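Local coordinates for protein inactive glucansucrase (Lactobacillus reuteri, PDB 5JBD) that belongs to glycoside hydrolase family 70 as an inactive glucansucrase, a multidomain protein with a TIM-barrel-type core that carries a calcium ion in this model, at residues A[497-502]-A[513-518]. Residue numbers count along the deposited sequence, not the author numbering.
Sequences VSGGQT and SVRYGK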
ATOM      1  N   VAL A 497      23.261   0.831 -23.762  1.00 22.26           N
ATOM      2  CA  VAL A 497      23.500  -0.066 -22.631  1.00 21.75           C
ATOM      3  C   VAL A 497      23.190  -1.528 -22.991  1.00 21.83           C
ATOM      4  O   VAL A 497      22.030  -1.908 -23.160  1.00 22.81           O
ATOM      5  CB  VAL A 497      22.728   0.418 -21.394  1.00 21.94           C
ATOM      6  CG1 VAL A 497      22.744  -0.608 -20.279  1.00 22.24           C
ATOM      7  CG2 VAL A 497      23.309   1.736 -20.921  1.00 22.67           C
ATOM      8  N   SER A 498      24.256  -2.320 -23.137  1.00 21.50           N
ATOM      9  CA  SER A 498      24.166  -3.755 -23.409  1.00 21.99           C
ATOM     10  C   SER A 498      25.546  -4.378 -23.187  1.00 22.28           C
ATOM     11  O   SER A 498      26.522  -3.651 -23.031  1.00 22.91           O
ATOM     12  CB  SER A 498      23.669  -4.029 -24.835  1.00 22.53           C
ATOM     13  OG  SER A 498      23.388  -5.405 -25.056  1.00 23.20           O
ATOM     14  N   GLY A 499      25.603  -5.709 -23.150  1.00 21.16           N
ATOM     15  CA  GLY A 499      26.859  -6.447 -22.988  1.00 22.42           C
ATOM     16  C   GLY A 499      27.241  -6.698 -21.550  1.00 21.84           C
ATOM     17  O   GLY A 499      26.470  -6.402 -20.632  1.00 22.08           O
ATOM     18  N   GLY A 500      28.441  -7.265 -21.367  1.00 21.13           N
ATOM     19  CA  GLY A 500      28.996  -7.525 -20.051  1.00 19.85           C
ATOM     20  C   GLY A 500      29.177  -6.260 -19.242  1.00 19.99           C
ATOM     21  O   GLY A 500      29.152  -5.155 -19.778  1.00 20.93           O
ATOM     22  N   GLN A 501      29.319  -6.427 -17.930  1.00 20.63           N
ATOM     23  CA  GLN A 501      29.533  -5.306 -17.028  1.00 20.83           C
ATOM     24  C   GLN A 501      30.710  -5.595 -16.115  1.00 21.53           C
ATOM     25  O   GLN A 501      30.822  -6.700 -15.570  1.00 20.81           O
ATOM     26  CB  GLN A 501      28.308  -5.046 -16.146  1.00 20.94           C
ATOM     27  CG  GLN A 501      28.490  -3.861 -15.194  1.00 20.46           C
ATOM     28  CD  GLN A 501      27.228  -3.512 -14.433  1.00 20.18           C
ATOM     29  OE1 GLN A 501      26.278  -4.289 -14.412  1.00 19.47           O
ATOM     30  NE2 GLN A 501      27.205  -2.339 -13.811  1.00 20.84           N
ATOM     31  N   THR A 502      31.541  -4.575 -15.920  1.00 21.84           N
ATOM     32  CA  THR A 502      32.631  -4.602 -14.948  1.00 23.13           C
ATOM     33  C   THR A 502      32.584  -3.321 -14.129  1.00 22.35           C
ATOM     34  O   THR A 502      32.513  -2.227 -14.681  1.00 22.81           O
ATOM     35  CB  THR A 502      34.006  -4.724 -15.656  1.00 24.29           C
ATOM     36  OG1 THR A 502      34.015  -5.890 -16.493  1.00 23.31           O
ATOM     37  CG2 THR A 502      35.163  -4.817 -14.642  1.00 26.67           C
ATOM     38  N   SER A 513      31.876   2.014 -13.762  1.00 20.12           N
ATOM     39  CA  SER A 513      30.952   0.946 -14.152  1.00 19.63           C
ATOM     40  C   SER A 513      30.849   0.989 -15.666  1.00 20.46           C
ATOM     41  O   SER A 513      30.407   1.989 -16.222  1.00 21.13           O
ATOM     42  CB  SER A 513      29.582   1.150 -13.519  1.00 18.83           C
ATOM     43  OG  SER A 513      28.741   0.054 -13.816  1.00 18.16           O
ATOM     44  N   VAL A 514      31.314  -0.084 -16.313  1.00 20.36           N
ATOM     45  CA  VAL A 514      31.467  -0.135 -17.759  1.00 21.75           C
ATOM     46  C   VAL A 514      30.567  -1.225 -18.325  1.00 22.40           C
ATOM     47  O   VAL A 514      30.575  -2.349 -17.807  1.00 22.20           O
ATOM     48  CB  VAL A 514      32.931  -0.425 -18.158  1.00 22.09           C
ATOM     49  CG1 VAL A 514      33.057  -0.712 -19.650  1.00 23.17           C
ATOM     50  CG2 VAL A 514      33.821   0.773 -17.793  1.00 22.65           C
ATOM     51  N   ARG A 515      29.828  -0.894 -19.382  1.00 21.40           N
ATOM     52  CA  ARG A 515      29.136  -1.891 -20.205  1.00 21.33           C
ATOM     53  C   ARG A 515      29.848  -2.020 -21.542  1.00 21.23           C
ATOM     54  O   ARG A 515      30.213  -1.014 -22.150  1.00 22.18           O
ATOM     55  CB  ARG A 515      27.655  -1.515 -20.377  1.00 20.86           C
ATOM     56  CG  ARG A 515      26.865  -1.439 -19.064  1.00 20.50           C
ATOM     57  CD  ARG A 515      26.811  -2.776 -18.322  1.00 20.28           C
ATOM     58  NE  ARG A 515      26.121  -3.811 -19.098  1.00 20.50           N
ATOM     59  CZ  ARG A 515      24.795  -3.929 -19.228  1.00 20.93           C
ATOM     60  NH1 ARG A 515      23.970  -3.076 -18.629  1.00 20.59           N
ATOM     61  NH2 ARG A 515      24.285  -4.917 -19.978  1.00 20.19           N
ATOM     62  N   TYR A 516      30.084  -3.251 -21.986  1.00 21.21           N
ATOM     63  CA  TYR A 516      30.969  -3.478 -23.146  1.00 22.91           C
ATOM     64  C   TYR A 516      30.273  -3.365 -24.500  1.00 23.60           C
ATOM     65  O   TYR A 516      30.956  -3.247 -25.516  1.00 23.81           O
ATOM     66  CB  TYR A 516      31.706  -4.827 -23.027  1.00 22.85           C
ATOM     67  CG  TYR A 516      32.630  -4.865 -21.838  1.00 22.89           C
ATOM     68  CD1 TYR A 516      33.786  -4.084 -21.812  1.00 23.80           C
ATOM     69  CD2 TYR A 516      32.354  -5.651 -20.734  1.00 22.81           C
ATOM     70  CE1 TYR A 516      34.629  -4.065 -20.708  1.00 23.79           C
ATOM     71  CE2 TYR A 516      33.215  -5.672 -19.635  1.00 22.61           C
ATOM     72  CZ  TYR A 516      34.347  -4.871 -19.629  1.00 23.88           C
ATOM     73  OH  TYR A 516      35.204  -4.871 -18.548  1.00 25.07           O
ATOM     74  N   GLY A 517      28.935  -3.379 -24.519  1.00 22.93           N
ATOM     75  CA  GLY A 517      28.169  -3.191 -25.758  1.00 23.97           C
ATOM     76  C   GLY A 517      27.423  -4.445 -26.194  1.00 25.15           C
ATOM     77  O   GLY A 517      27.715  -5.560 -25.736  1.00 23.90           O
ATOM     78  N   LYS A 518      26.459  -4.259 -27.089  1.00 26.40           N
ATOM     79  CA  LYS A 518      25.633  -5.369 -27.562  1.00 26.28           C
ATOM     80  C   LYS A 518      26.512  -6.409 -28.259  1.00 25.35           C
ATOM     81  O   LYS A 518      27.313  -6.070 -29.123  1.00 26.31           O
ATOM     82  CB  LYS A 518      24.530  -4.885 -28.507  1.00 26.72           C
ATOM     83  CG  LYS A 518      23.490  -5.965 -28.762  1.00 27.85           C
ATOM     84  CD  LYS A 518      22.438  -5.551 -29.762  1.00 30.53           C
ATOM     85  CE  LYS A 518      21.507  -6.728 -30.033  1.00 32.51           C
ATOM     86  NZ  LYS A 518      20.575  -6.389 -31.127  1.00 37.85           N
TER
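Residues 497-502 and 513-518 illustrate how a chain passes from a helix into a beta hairpin. Val-497, just past helix 483-496, brings CG1 to 3.2 Å from NH1 of Arg-515, which is also hydrogen-bonded to Ser-455 O at the end of helix 446-455. Ser-498 O accepts a hydrogen bond from Gly-517 N at 2.8 Å. Gly-499 CA lies 3.0 Å from Gly-517 O, a CA-H...O contact, and a CB would run into that same oxygen; positive phi also favours glycine. Gly-499 O accepts hydrogen bonds from Arg-515 NH2 (2.7 Å) and Arg-515 NE (3.0 Å), which add to the backbone bonds on either side ahead of the first ladder pair. Gly-500 O accepts a hydrogen bond from Tyr-516 N at 3.1 Å.

Gln-501 faces Arg-515 in a non-hydrogen-bonded pair, their side chains sharing one face, Gln-501 CB 3.5 Å from Arg-515 CD; Gln-501 NE2 donates to Ser-513 OG at 2.8 Å. Thr-502 and Val-514 form the hydrogen-bonded pair, Thr-502 N to Val-514 O at 3.1 Å and Val-514 N to Thr-502 O at 2.9 Å. On this opposite face Thr-502 OG1 lies 2.6 Å from Tyr-516 OH, at the ring edge. This is the open end of a beta hairpin, strands 501-505 and 510-515, in an antiparallel sheet that follows helix 483-496 of the barrel, consistent with the C domain of family 70 proteins.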